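Local coordinates for protein carboxylesterase (PDB 3WJ2) that probably hydrolyses carboxylic ester bonds, as a carboxylesterase of the alpha/beta-hydrolase fold adapted to low pH, at residues P9-L14 / G278-S283; E93-Y98 / A153-G158; C99-K104 / G292-V297; A243-N248 / D255-Y260. All coordinates share one frame; numbering follows the deposited sequence.

In the fold
From the N terminus, the chain first meets a late part of itself in contact 1, where residues 9-14 join the end of strand 271-280 and the turn leading out of it, closing a loop that holds most of the protein. Contact 2 closes within that loop, tying the start of helix 96-106 to the strand-helix turn 153-158. The same helix continues into contact 3, which reaches forward to helix 291-303 and therefore crosses both contact 1 and contact 2. Contact 4 is local, a strand and the helix following it, enclosed by contacts 1 and 3 and in series with contact 2. Contacts 1, 2 and 4 reach one sheet; contact 3 joins helices beside it.

Contact 1 of 4, residues P9-L14 / G278-S283; sequences PDFNSL and GMIHGS
Gly278 opens the contact with its carbonyl oxygen, which lies at the edge of the Phe11 ring, Gly278 O to Phe11 CE2 being 3.7 Å. The chain turns a corner here, and the backbone of Gly278 is also hydrogen-bonded to that of Asp8. Met279 starts with its CB directed away from Phe11, but the chain bends at chi2 (-74°) and again at chi3 and brings the thioether back: SD sits in the plane of the ring, 3.7 Å from Phe11 CZ, an edge-on Met-aromatic contact. The methyl CE follows the same rim, 3.7 Å from Phe11 CE2. Ile280 covers a face. Its CG1 stands 3.6 Å above the Phe11 ring plane, nearly over the centre, in a CH-pi contact, while CD1 continues toward Phe11 CD1 and CB. Replacing Phe11 by alanine removes the ring, which would probably leave Ile280 CG1 without the face it rests on and the Met279 sulfur without its aromatic partner. Strand 271-280 is the last of the alpha/beta-hydrolase sheet, and the type II turn from its last residue, Ile280, to Ser283 carries His281, which touches Ser156; this is consistent with the histidine loop of the catalytic triad in this fold. Gly282 takes the third turn position with positive phi, where a CB would collide with the carbonyl oxygen of His281. Ser283 closes the turn with a weak hydrogen bond, N to Ile280 O, 3.1 Å. Its CB approaches Phe11 CZ obliquely at 4.2 Å, and its OG is hydrogen-bonded to Asn248. Asp10 forms a salt bridge to Arg265 of the second subunit.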
loop_
_atom_site.group_PDB
_atom_site.type_symbol
_atom_site.label_atom_id
_atom_site.label_comp_id
_atom_site.label_asym_id
_atom_site.label_seq_id
_atom_site.Cartn_x
_atom_site.Cartn_y
_atom_site.Cartn_z
ATOM N N PRO B 9 -13.892 13.139 -7.370
ATOM C CA PRO B 9 -14.992 13.942 -6.763
ATOM C C PRO B 9 -16.318 13.728 -7.421
ATOM O O PRO B 9 -17.374 14.066 -6.751
ATOM C CB PRO B 9 -14.513 15.367 -6.922
ATOM C CG PRO B 9 -12.889 15.200 -6.903
ATOM C CD PRO B 9 -12.689 13.902 -7.668
ATOM N N ASP B 10 -16.363 13.180 -8.656
ATOM C CA ASP B 10 -17.615 12.714 -9.241
ATOM C C ASP B 10 -18.433 11.798 -8.340
ATOM O O ASP B 10 -19.687 11.745 -8.464
ATOM C CB ASP B 10 -17.446 12.054 -10.614
ATOM C CG ASP B 10 -16.957 12.985 -11.679
ATOM O OD1 ASP B 10 -17.045 14.228 -11.555
ATOM O OD2 ASP B 10 -16.537 12.482 -12.731
ATOM N N PHE B 11 -17.827 11.080 -7.409
ATOM C CA PHE B 11 -18.612 10.192 -6.518
ATOM C C PHE B 11 -19.096 10.866 -5.217
ATOM O O PHE B 11 -19.672 10.191 -4.392
ATOM C CB PHE B 11 -17.771 8.949 -6.126
ATOM C CG PHE B 11 -17.398 8.138 -7.339
ATOM C CD1 PHE B 11 -18.392 7.475 -8.056
ATOM C CD2 PHE B 11 -16.049 8.007 -7.719
ATOM C CE1 PHE B 11 -18.097 6.691 -9.223
ATOM C CE2 PHE B 11 -15.714 7.249 -8.912
ATOM C CZ PHE B 11 -16.746 6.579 -9.623
ATOM N N ASN B 12 -18.802 12.167 -5.028
ATOM C CA ASN B 12 -19.125 12.759 -3.719
ATOM C C ASN B 12 -20.650 12.666 -3.465
ATOM O O ASN B 12 -21.020 12.283 -2.311
ATOM C CB ASN B 12 -18.607 14.200 -3.635
ATOM C CG ASN B 12 -17.055 14.247 -3.504
ATOM O OD1 ASN B 12 -16.409 13.218 -3.242
ATOM N ND2 ASN B 12 -16.477 15.441 -3.681
ATOM N N SER B 13 -21.489 12.981 -4.449
ATOM C CA SER B 13 -22.935 12.790 -4.283
ATOM C C SER B 13 -23.376 11.416 -3.866
ATOM O O SER B 13 -24.200 11.286 -2.964
ATOM C CB SER B 13 -23.675 13.152 -5.545
ATOM O OG SER B 13 -23.479 14.535 -5.763
ATOM N N LEU B 14 -22.808 10.372 -4.508
ATOM C CA LEU B 14 -23.197 8.971 -4.149
ATOM C C LEU B 14 -22.760 8.600 -2.751
ATOM O O LEU B 14 -23.497 7.885 -2.034
ATOM C CB LEU B 14 -22.585 7.932 -5.192
ATOM C CG LEU B 14 -23.379 7.805 -6.450
ATOM C CD1 LEU B 14 -22.468 7.014 -7.519
ATOM C CD2 LEU B 14 -24.720 7.037 -6.186
ATOM N N GLY B 278 -8.824 6.279 -8.265
ATOM C CA GLY B 278 -9.925 7.120 -7.737
ATOM C C GLY B 278 -11.284 6.504 -7.801
ATOM O O GLY B 278 -12.280 7.176 -7.432
ATOM N N MET B 279 -11.451 5.282 -8.304
ATOM C CA MET B 279 -12.792 4.721 -8.413
ATOM C C MET B 279 -13.256 3.971 -7.141
ATOM O O MET B 279 -12.426 3.597 -6.280
ATOM C CB MET B 279 -12.803 3.667 -9.551
ATOM C CG MET B 279 -12.386 4.253 -10.892
ATOM S SD MET B 279 -13.822 5.300 -11.493
ATOM C CE MET B 279 -13.065 6.928 -11.501
ATOM N N ILE B 280 -14.600 3.822 -6.990
ATOM C CA ILE B 280 -15.198 3.154 -5.838
ATOM C C ILE B 280 -16.037 1.943 -6.334
ATOM O O ILE B 280 -16.246 1.763 -7.566
ATOM C CB ILE B 280 -16.151 4.108 -5.040
ATOM C CG1 ILE B 280 -17.218 4.661 -5.992
ATOM C CG2 ILE B 280 -15.294 5.169 -4.330
ATOM C CD1 ILE B 280 -18.351 5.271 -5.086
ATOM N N HIS B 281 -16.502 1.089 -5.425
ATOM C CA HIS B 281 -17.340 -0.051 -5.829
ATOM C C HIS B 281 -18.583 0.448 -6.541
ATOM O O HIS B 281 -19.109 1.514 -6.196
ATOM C CB HIS B 281 -17.756 -0.887 -4.622
ATOM C CG HIS B 281 -18.133 -2.297 -5.019
ATOM N ND1 HIS B 281 -19.438 -2.773 -5.155
ATOM C CD2 HIS B 281 -17.324 -3.330 -5.307
ATOM C CE1 HIS B 281 -19.390 -4.037 -5.492
ATOM N NE2 HIS B 281 -18.140 -4.419 -5.577
ATOM N N GLY B 282 -18.935 -0.189 -7.638
ATOM C CA GLY B 282 -20.129 0.233 -8.379
ATOM C C GLY B 282 -19.736 1.169 -9.476
ATOM O O GLY B 282 -20.606 1.607 -10.213
ATOM N N SER B 283 -18.427 1.442 -9.702
ATOM C CA SER B 283 -18.000 2.474 -10.659
ATOM C C SER B 283 -18.587 2.219 -12.075
ATOM O O SER B 283 -18.995 3.163 -12.744
ATOM C CB SER B 283 -16.513 2.577 -10.777
ATOM O OG SER B 283 -16.025 1.228 -11.052
#

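Contact 2 of 4, residues E93-Y98 / A153-G158; sequences ETYDNY and AGDSAG
The sharp strand-to-helix turn of the likely nucleophile elbow meets Tyr95 through Asp155, the residue just before Ser156. Tyr95 OH donates to Asp155 OD2 over 2.6 Å, and Asp155 OD2 receives it on its syn lone pair. Asp155 CG lies between its backbone N and carbonyl carbon (chi1 61°), which aims the carboxylate at Tyr95. The two side chains arrive from opposite directions, with ring and carboxylate planes 30° apart and OD2 in the plane of the ring at its hydroxyl edge. Asp155 OD1 lies obliquely by the same ring, 3.1 Å from Tyr95 CE2, and is hydrogen-bonded to Tyr81 OH, so two tyrosines hold the carboxylate. Gly154, Ser156 and Gly158 fit the GxSxG pattern of alpha/beta hydrolases, in which the serine is the nucleophile. Ser156 has the strained backbone expected there. Close approach of strand and helix explains the first glycine: a CB on Gly154 would clash with Gly158 O. A phenylalanine in place of Tyr95 would probably leave Asp155 OD2 without this donor, with only Tyr81 of the two tyrosines left to fix the rotation of the carboxylate. The Tyr95 ring also meets His83 and touches Thr285.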
loop_
_atom_site.group_PDB
_atom_site.type_symbol
_atom_site.label_atom_id
_atom_site.label_comp_id
_atom_site.label_asym_id
_atom_site.label_seq_id
_atom_site.Cartn_x
_atom_site.Cartn_y
_atom_site.Cartn_z
ATOM N N GLU B 93 -34.334 -4.493 -15.387
ATOM C CA GLU B 93 -34.717 -3.112 -15.537
ATOM C C GLU B 93 -33.734 -2.185 -14.885
ATOM O O GLU B 93 -33.416 -1.173 -15.548
ATOM C CB GLU B 93 -36.139 -2.806 -14.976
ATOM C CG GLU B 93 -37.262 -3.650 -15.687
ATOM C CD GLU B 93 -37.333 -3.531 -17.212
ATOM O OE1 GLU B 93 -36.847 -2.565 -17.826
ATOM O OE2 GLU B 93 -37.837 -4.508 -17.821
ATOM N N THR B 94 -33.170 -2.550 -13.708
ATOM C CA THR B 94 -32.282 -1.558 -13.094
ATOM C C THR B 94 -30.930 -1.488 -13.869
ATOM O O THR B 94 -30.199 -0.484 -13.790
ATOM C CB THR B 94 -32.022 -1.774 -11.647
ATOM O OG1 THR B 94 -31.293 -3.023 -11.444
ATOM C CG2 THR B 94 -33.293 -1.928 -10.831
ATOM N N TYR B 95 -30.598 -2.602 -14.563
ATOM C CA TYR B 95 -29.404 -2.633 -15.367
ATOM C C TYR B 95 -29.625 -2.205 -16.790
ATOM O O TYR B 95 -28.686 -2.253 -17.534
ATOM C CB TYR B 95 -28.749 -4.132 -15.310
ATOM C CG TYR B 95 -27.819 -4.163 -14.073
ATOM C CD1 TYR B 95 -28.334 -4.132 -12.799
ATOM C CD2 TYR B 95 -26.404 -4.234 -14.276
ATOM C CE1 TYR B 95 -27.435 -4.122 -11.619
ATOM C CE2 TYR B 95 -25.600 -4.251 -13.145
ATOM C CZ TYR B 95 -26.083 -4.156 -11.888
ATOM O OH TYR B 95 -25.247 -4.137 -10.804
ATOM N N ASP B 96 -30.837 -1.818 -17.200
ATOM C CA ASP B 96 -31.021 -1.676 -18.596
ATOM C C ASP B 96 -30.191 -0.528 -19.250
ATOM O O ASP B 96 -29.648 -0.693 -20.358
ATOM C CB ASP B 96 -32.569 -1.410 -18.745
ATOM C CG ASP B 96 -33.026 -1.451 -20.219
ATOM O OD1 ASP B 96 -33.136 -2.542 -20.843
ATOM O OD2 ASP B 96 -33.164 -0.296 -20.753
ATOM N N ASN B 97 -30.058 0.622 -18.579
ATOM C CA ASN B 97 -29.280 1.739 -19.144
ATOM C C ASN B 97 -27.786 1.224 -19.339
ATOM O O ASN B 97 -27.230 1.439 -20.407
ATOM C CB ASN B 97 -29.220 2.966 -18.254
ATOM C CG ASN B 97 -30.480 3.852 -18.403
ATOM O OD1 ASN B 97 -31.508 3.385 -18.950
ATOM N ND2 ASN B 97 -30.396 5.063 -17.933
ATOM N N TYR B 98 -27.291 0.500 -18.330
ATOM C CA TYR B 98 -25.905 0.049 -18.397
ATOM C C TYR B 98 -25.687 -1.020 -19.498
ATOM O O TYR B 98 -24.753 -0.963 -20.286
ATOM C CB TYR B 98 -25.546 -0.489 -17.033
ATOM C CG TYR B 98 -24.179 -1.210 -16.975
ATOM C CD1 TYR B 98 -23.004 -0.485 -16.811
ATOM C CD2 TYR B 98 -24.240 -2.573 -16.850
ATOM C CE1 TYR B 98 -21.759 -1.228 -16.768
ATOM C CE2 TYR B 98 -23.074 -3.277 -16.769
ATOM C CZ TYR B 98 -21.926 -2.592 -16.664
ATOM O OH TYR B 98 -20.698 -3.241 -16.503
ATOM N N ALA B 153 -19.814 -12.339 -18.432
ATOM C CA ALA B 153 -19.349 -11.088 -17.806
ATOM C C ALA B 153 -20.248 -10.751 -16.650
ATOM O O ALA B 153 -21.384 -11.257 -16.593
ATOM C CB ALA B 153 -19.411 -9.996 -18.855
ATOM N N GLY B 154 -19.774 -9.898 -15.777
ATOM C CA GLY B 154 -20.713 -9.387 -14.694
ATOM C C GLY B 154 -19.994 -8.318 -13.864
ATOM O O GLY B 154 -18.860 -7.995 -14.166
ATOM N N ASP B 155 -20.745 -7.741 -12.959
ATOM C CA ASP B 155 -20.160 -6.836 -11.961
ATOM C C ASP B 155 -20.534 -7.259 -10.609
ATOM O O ASP B 155 -21.584 -7.769 -10.336
ATOM C CB ASP B 155 -20.645 -5.393 -12.237
ATOM C CG ASP B 155 -22.143 -5.222 -12.141
ATOM O OD1 ASP B 155 -22.879 -5.760 -13.008
ATOM O OD2 ASP B 155 -22.670 -4.634 -11.154
ATOM N N SER B 156 -19.581 -7.034 -9.681
ATOM C CA SER B 156 -19.812 -7.307 -8.311
ATOM C C SER B 156 -20.254 -8.771 -8.117
ATOM O O SER B 156 -19.563 -9.750 -8.578
ATOM C CB SER B 156 -20.762 -6.256 -7.696
ATOM O OG SER B 156 -20.663 -6.385 -6.244
ATOM N N ALA B 157 -21.376 -9.015 -7.430
ATOM C CA ALA B 157 -21.838 -10.419 -7.221
ATOM C C ALA B 157 -21.993 -11.162 -8.594
ATOM O O ALA B 157 -21.737 -12.359 -8.707
ATOM C CB ALA B 157 -23.277 -10.349 -6.518
ATOM N N GLY B 158 -22.367 -10.475 -9.690
ATOM C CA GLY B 158 -22.573 -11.072 -10.967
ATOM C C GLY B 158 -21.219 -11.535 -11.569
ATOM O O GLY B 158 -21.149 -12.462 -12.346
#

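Contact 3 of 4, residues C99-K104 / G292-V297; sequences CRFLAK and GARNIV
Phe101 buries the most surface here, reaching from helix 96-106 between Arg294 and Val297 of helix 291-303. With CG trans to the backbone N (chi1 -176°), its ring extends toward the second helix and meets Val297 edge-on: Val297 CG1 lies near the ring plane, 3.7 Å from Phe101 CE2. The same methyl touches Leu102 CD2 at 3.6 Å, so Val297 packs against two successive residues of the facing helix. The segments run in the same general direction, their axes 11.6 Å apart at closest approach and crossing at -51°. In the alpha/beta-hydrolase fold such helices flank the central sheet; Leu102 also touches Ile110 and Tyr81 on its strands. Arg294 passes Phe101 at a slant with a side chain extended from CG to NE. Its aliphatic CG rests 3.8 Å from Phe101 CZ, and farther out NH2 comes within 3.5 Å of Phe101 CE1. The ring rim lies over one guanidinium face, offset, with the planes 61° apart, so the two flat groups are steeply tilted rather than stacked. Arg294 NH1 is hydrogen-bonded to the carbonyl oxygen of Phe287, whose own ring stacks on Phe101.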
loop_
_atom_site.group_PDB
_atom_site.type_symbol
_atom_site.label_atom_id
_atom_site.label_comp_id
_atom_site.label_asym_id
_atom_site.label_seq_id
_atom_site.Cartn_x
_atom_site.Cartn_y
_atom_site.Cartn_z
ATOM N N CYS B 99 -26.599 -2.008 -19.596
ATOM C CA CYS B 99 -26.488 -3.002 -20.624
ATOM C C CYS B 99 -26.583 -2.461 -22.043
ATOM O O CYS B 99 -25.889 -2.853 -22.921
ATOM C CB CYS B 99 -27.481 -4.121 -20.385
ATOM S SG CYS B 99 -26.888 -5.203 -18.997
ATOM N N ARG B 100 -27.515 -1.498 -22.206
ATOM C CA ARG B 100 -27.513 -0.737 -23.457
ATOM C C ARG B 100 -26.163 -0.088 -23.812
ATOM O O ARG B 100 -25.709 -0.227 -24.928
ATOM C CB ARG B 100 -28.598 0.354 -23.387
ATOM C CG ARG B 100 -30.057 -0.234 -23.505
ATOM C CD ARG B 100 -30.921 0.922 -23.095
ATOM N NE ARG B 100 -32.343 0.615 -23.290
ATOM C CZ ARG B 100 -33.048 0.905 -24.392
ATOM N NH1 ARG B 100 -32.520 1.515 -25.469
ATOM N NH2 ARG B 100 -34.341 0.540 -24.418
ATOM N N PHE B 101 -25.527 0.552 -22.823
ATOM C CA PHE B 101 -24.234 1.127 -23.046
ATOM C C PHE B 101 -23.171 0.103 -23.376
ATOM O O PHE B 101 -22.400 0.305 -24.286
ATOM C CB PHE B 101 -23.869 1.934 -21.779
ATOM C CG PHE B 101 -22.545 2.680 -21.900
ATOM C CD1 PHE B 101 -22.457 3.820 -22.728
ATOM C CD2 PHE B 101 -21.404 2.270 -21.228
ATOM C CE1 PHE B 101 -21.293 4.546 -22.826
ATOM C CE2 PHE B 101 -20.203 2.986 -21.368
ATOM C CZ PHE B 101 -20.159 4.134 -22.162
ATOM N N LEU B 102 -23.169 -1.026 -22.657
ATOM C CA LEU B 102 -22.252 -2.056 -23.111
ATOM C C LEU B 102 -22.503 -2.537 -24.495
ATOM O O LEU B 102 -21.565 -2.853 -25.172
ATOM C CB LEU B 102 -22.364 -3.287 -22.208
ATOM C CG LEU B 102 -21.956 -3.115 -20.753
ATOM C CD1 LEU B 102 -22.129 -4.534 -19.982
ATOM C CD2 LEU B 102 -20.531 -2.648 -20.582
ATOM N N ALA B 103 -23.766 -2.716 -24.901
ATOM C CA ALA B 103 -24.027 -3.101 -26.257
ATOM C C ALA B 103 -23.571 -2.088 -27.319
ATOM O O ALA B 103 -22.981 -2.493 -28.295
ATOM C CB ALA B 103 -25.545 -3.407 -26.367
ATOM N N LYS B 104 -23.791 -0.807 -27.003
ATOM C CA LYS B 104 -23.443 0.255 -27.949
ATOM C C LYS B 104 -21.902 0.307 -28.106
ATOM O O LYS B 104 -21.358 0.318 -29.214
ATOM C CB LYS B 104 -24.019 1.554 -27.512
ATOM C CG LYS B 104 -23.746 2.697 -28.533
ATOM C CD LYS B 104 -25.048 3.488 -28.983
ATOM C CE LYS B 104 -25.549 3.198 -30.424
ATOM N NZ LYS B 104 -26.902 3.760 -30.690
ATOM N N GLY B 292 -14.626 9.379 -15.698
ATOM C CA GLY B 292 -13.528 8.377 -15.543
ATOM C C GLY B 292 -14.120 6.965 -15.589
ATOM O O GLY B 292 -13.528 6.110 -16.330
ATOM N N ALA B 293 -15.160 6.705 -14.809
ATOM C CA ALA B 293 -15.793 5.359 -14.811
ATOM C C ALA B 293 -16.306 5.023 -16.216
ATOM O O ALA B 293 -16.141 3.939 -16.747
ATOM C CB ALA B 293 -16.833 5.265 -13.801
ATOM N N ARG B 294 -17.029 5.966 -16.852
ATOM C CA ARG B 294 -17.449 5.764 -18.237
ATOM C C ARG B 294 -16.319 5.361 -19.173
ATOM O O ARG B 294 -16.495 4.468 -20.025
ATOM C CB ARG B 294 -18.105 7.104 -18.738
ATOM C CG ARG B 294 -18.789 6.934 -20.066
ATOM C CD ARG B 294 -19.392 8.392 -20.332
ATOM N NE ARG B 294 -20.338 8.193 -21.436
ATOM C CZ ARG B 294 -21.668 8.036 -21.287
ATOM N NH1 ARG B 294 -22.288 8.137 -20.107
ATOM N NH2 ARG B 294 -22.400 7.849 -22.367
ATOM N N ASN B 295 -15.163 6.024 -19.115
ATOM C CA ASN B 295 -14.039 5.711 -19.978
ATOM C C ASN B 295 -13.490 4.276 -19.640
ATOM O O ASN B 295 -13.100 3.594 -20.584
ATOM C CB ASN B 295 -12.955 6.711 -19.805
ATOM C CG ASN B 295 -13.254 7.962 -20.561
ATOM O OD1 ASN B 295 -13.094 9.078 -20.002
ATOM N ND2 ASN B 295 -13.695 7.822 -21.767
ATOM N N ILE B 296 -13.467 3.885 -18.391
ATOM C CA ILE B 296 -12.995 2.472 -18.046
ATOM C C ILE B 296 -13.937 1.477 -18.648
ATOM O O ILE B 296 -13.474 0.465 -19.255
ATOM C CB ILE B 296 -12.807 2.337 -16.519
ATOM C CG1 ILE B 296 -11.596 3.143 -16.134
ATOM C CG2 ILE B 296 -12.726 0.824 -16.046
ATOM C CD1 ILE B 296 -11.560 3.368 -14.590
ATOM N N VAL B 297 -15.257 1.700 -18.507
ATOM C CA VAL B 297 -16.197 0.771 -19.117
ATOM C C VAL B 297 -16.037 0.767 -20.650
ATOM O O VAL B 297 -16.070 -0.282 -21.277
ATOM C CB VAL B 297 -17.660 1.144 -18.725
ATOM C CG1 VAL B 297 -18.655 0.207 -19.536
ATOM C CG2 VAL B 297 -17.876 1.038 -17.251
#

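Contact 4 of 4, residues A243-N248 / D255-Y260; sequences AIMVTN and DPEETY
Strand 243-248 and helix 255-260 run almost antiparallel, their directions 155° apart and their axes 8.4 Å apart at closest approach, with Thr247 and Glu257 the nearest pair of CA atoms. They are the first strand and the helix of a beta-alpha-beta unit whose second strand, 271-280, lies next to 243-248 in the sheet. Met245 and Thr247 point toward the helix from alternate positions of the strand. The Met245 chain is bent at chi2 and chi3, which lays SD beside Glu257 CB and brings CE 3.5 Å from Glu257 O. The same methyl meets Tyr260 CD2 at 3.8 Å, obliquely to the ring. Thr247 divides its work between two glutamates. Its CG2 methyl slides past Glu257, touching CB at 3.6 Å and coming closer still to OE1, at 3.4 Å, while OG1 donates to Glu258 OE2 over 2.9 Å. That oxygen receives the hydroxyl on its anti lone pair, and it also takes part in a salt bridge with Arg275 of strand 271-280. A water extends the polar side of the contact: it accepts from Asn248 N at 2.8 Å and donates to Glu257 OE1 at 2.7 Å, linking the strand end to the carboxylate. Glu258 OE1 has a long, weak ion pair with Arg194 of the third subunit. Both glutamates are buried, and the arginine and hydroxyl gathered on Glu258 OE2 would be expected to stabilise a charged carboxylate there, whereas Glu257 reaches this strand's backbone through one bridging water.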
loop_
_atom_site.group_PDB
_atom_site.type_symbol
_atom_site.label_atom_id
_atom_site.label_comp_id
_atom_site.label_asym_id
_atom_site.label_seq_id
_atom_site.Cartn_x
_atom_site.Cartn_y
_atom_site.Cartn_z
ATOM N N ALA B 243 -9.175 -13.658 -19.309
ATOM C CA ALA B 243 -9.911 -12.822 -18.369
ATOM C C ALA B 243 -9.574 -11.337 -18.620
ATOM O O ALA B 243 -8.422 -10.956 -19.016
ATOM C CB ALA B 243 -9.554 -13.140 -16.942
ATOM N N ILE B 244 -10.613 -10.508 -18.361
ATOM C CA ILE B 244 -10.394 -9.051 -18.148
ATOM C C ILE B 244 -10.906 -8.791 -16.730
ATOM O O ILE B 244 -12.077 -9.098 -16.410
ATOM C CB ILE B 244 -11.171 -8.225 -19.123
ATOM C CG1 ILE B 244 -10.807 -8.583 -20.574
ATOM C CG2 ILE B 244 -10.993 -6.705 -18.834
ATOM C CD1 ILE B 244 -11.805 -7.903 -21.661
ATOM N N MET B 245 -10.056 -8.160 -15.886
ATOM C CA MET B 245 -10.386 -7.889 -14.477
ATOM C C MET B 245 -10.283 -6.397 -14.281
ATOM O O MET B 245 -9.291 -5.782 -14.641
ATOM C CB MET B 245 -9.415 -8.551 -13.470
ATOM C CG MET B 245 -9.646 -8.103 -12.040
ATOM S SD MET B 245 -11.135 -8.892 -11.312
ATOM C CE MET B 245 -10.535 -10.619 -10.984
ATOM N N VAL B 246 -11.390 -5.825 -13.752
ATOM C CA VAL B 246 -11.341 -4.368 -13.403
ATOM C C VAL B 246 -11.567 -4.296 -11.921
ATOM O O VAL B 246 -12.524 -4.794 -11.356
ATOM C CB VAL B 246 -12.545 -3.656 -14.112
ATOM C CG1 VAL B 246 -12.549 -2.171 -13.700
ATOM C CG2 VAL B 246 -12.385 -3.831 -15.688
ATOM N N THR B 247 -10.643 -3.623 -11.233
ATOM C CA THR B 247 -10.815 -3.343 -9.799
ATOM C C THR B 247 -10.826 -1.824 -9.624
ATOM O O THR B 247 -10.545 -1.041 -10.543
ATOM C CB THR B 247 -9.542 -3.898 -8.996
ATOM O OG1 THR B 247 -8.426 -3.050 -9.266
ATOM C CG2 THR B 247 -9.226 -5.305 -9.517
ATOM N N ASN B 248 -11.279 -1.459 -8.424
ATOM C CA ASN B 248 -11.388 0.007 -8.116
ATOM C C ASN B 248 -10.417 0.310 -6.968
ATOM O O ASN B 248 -10.353 -0.451 -6.007
ATOM C CB ASN B 248 -12.788 0.262 -7.556
ATOM C CG ASN B 248 -13.877 -0.163 -8.562
ATOM O OD1 ASN B 248 -13.939 0.368 -9.655
ATOM N ND2 ASN B 248 -14.710 -1.083 -8.162
ATOM N N ASP B 255 -8.464 -5.885 -2.995
ATOM C CA ASP B 255 -7.195 -6.716 -2.890
ATOM C C ASP B 255 -7.387 -8.206 -3.346
ATOM O O ASP B 255 -6.572 -8.697 -4.147
ATOM C CB ASP B 255 -6.588 -6.668 -1.505
ATOM C CG ASP B 255 -5.884 -5.280 -1.204
ATOM O OD1 ASP B 255 -5.664 -4.499 -2.134
ATOM O OD2 ASP B 255 -5.566 -5.059 -0.021
ATOM N N PRO B 256 -8.484 -8.869 -2.915
ATOM C CA PRO B 256 -8.660 -10.236 -3.453
ATOM C C PRO B 256 -8.785 -10.309 -4.972
ATOM O O PRO B 256 -8.349 -11.299 -5.594
ATOM C CB PRO B 256 -9.956 -10.741 -2.729
ATOM C CG PRO B 256 -10.038 -9.893 -1.423
ATOM C CD PRO B 256 -9.545 -8.518 -1.953
ATOM N N GLU B 257 -9.364 -9.260 -5.597
ATOM C CA GLU B 257 -9.436 -9.289 -7.033
ATOM C C GLU B 257 -8.115 -9.225 -7.713
ATOM O O GLU B 257 -7.900 -9.750 -8.786
ATOM C CB GLU B 257 -10.336 -8.068 -7.510
ATOM C CG GLU B 257 -11.784 -8.219 -7.010
ATOM C CD GLU B 257 -12.515 -6.891 -7.055
ATOM O OE1 GLU B 257 -11.850 -5.905 -7.414
ATOM O OE2 GLU B 257 -13.746 -6.898 -6.663
ATOM N N GLU B 258 -7.209 -8.393 -7.155
ATOM C CA GLU B 258 -5.898 -8.160 -7.761
ATOM C C GLU B 258 -5.098 -9.457 -7.509
ATOM O O GLU B 258 -4.398 -9.879 -8.464
ATOM C CB GLU B 258 -5.229 -6.933 -7.128
ATOM C CG GLU B 258 -6.114 -5.675 -7.543
ATOM C CD GLU B 258 -5.450 -4.353 -7.261
ATOM O OE1 GLU B 258 -4.363 -4.267 -6.552
ATOM O OE2 GLU B 258 -6.009 -3.333 -7.706
ATOM N N THR B 259 -5.385 -10.134 -6.412
ATOM C CA THR B 259 -4.722 -11.491 -6.222
ATOM C C THR B 259 -5.232 -12.475 -7.248
ATOM O O THR B 259 -4.452 -13.192 -7.899
ATOM C CB THR B 259 -5.038 -12.031 -4.853
ATOM O OG1 THR B 259 -4.416 -11.161 -3.860
ATOM C CG2 THR B 259 -4.660 -13.515 -4.653
ATOM N N TYR B 260 -6.546 -12.429 -7.558
ATOM C CA TYR B 260 -7.072 -13.352 -8.533
ATOM C C TYR B 260 -6.440 -13.216 -9.899
ATOM O O TYR B 260 -6.148 -14.229 -10.572
ATOM C CB TYR B 260 -8.620 -13.204 -8.596
ATOM C CG TYR B 260 -9.359 -14.367 -9.260
ATOM C CD1 TYR B 260 -9.498 -15.534 -8.525
ATOM C CD2 TYR B 260 -9.897 -14.310 -10.526
ATOM C CE1 TYR B 260 -10.254 -16.643 -9.032
ATOM C CE2 TYR B 260 -10.609 -15.421 -11.057
ATOM C CZ TYR B 260 -10.719 -16.590 -10.287
ATOM O OH TYR B 260 -11.462 -17.648 -10.766
HETATM O O HOH W 1 -12.311 -3.321 -6.631
#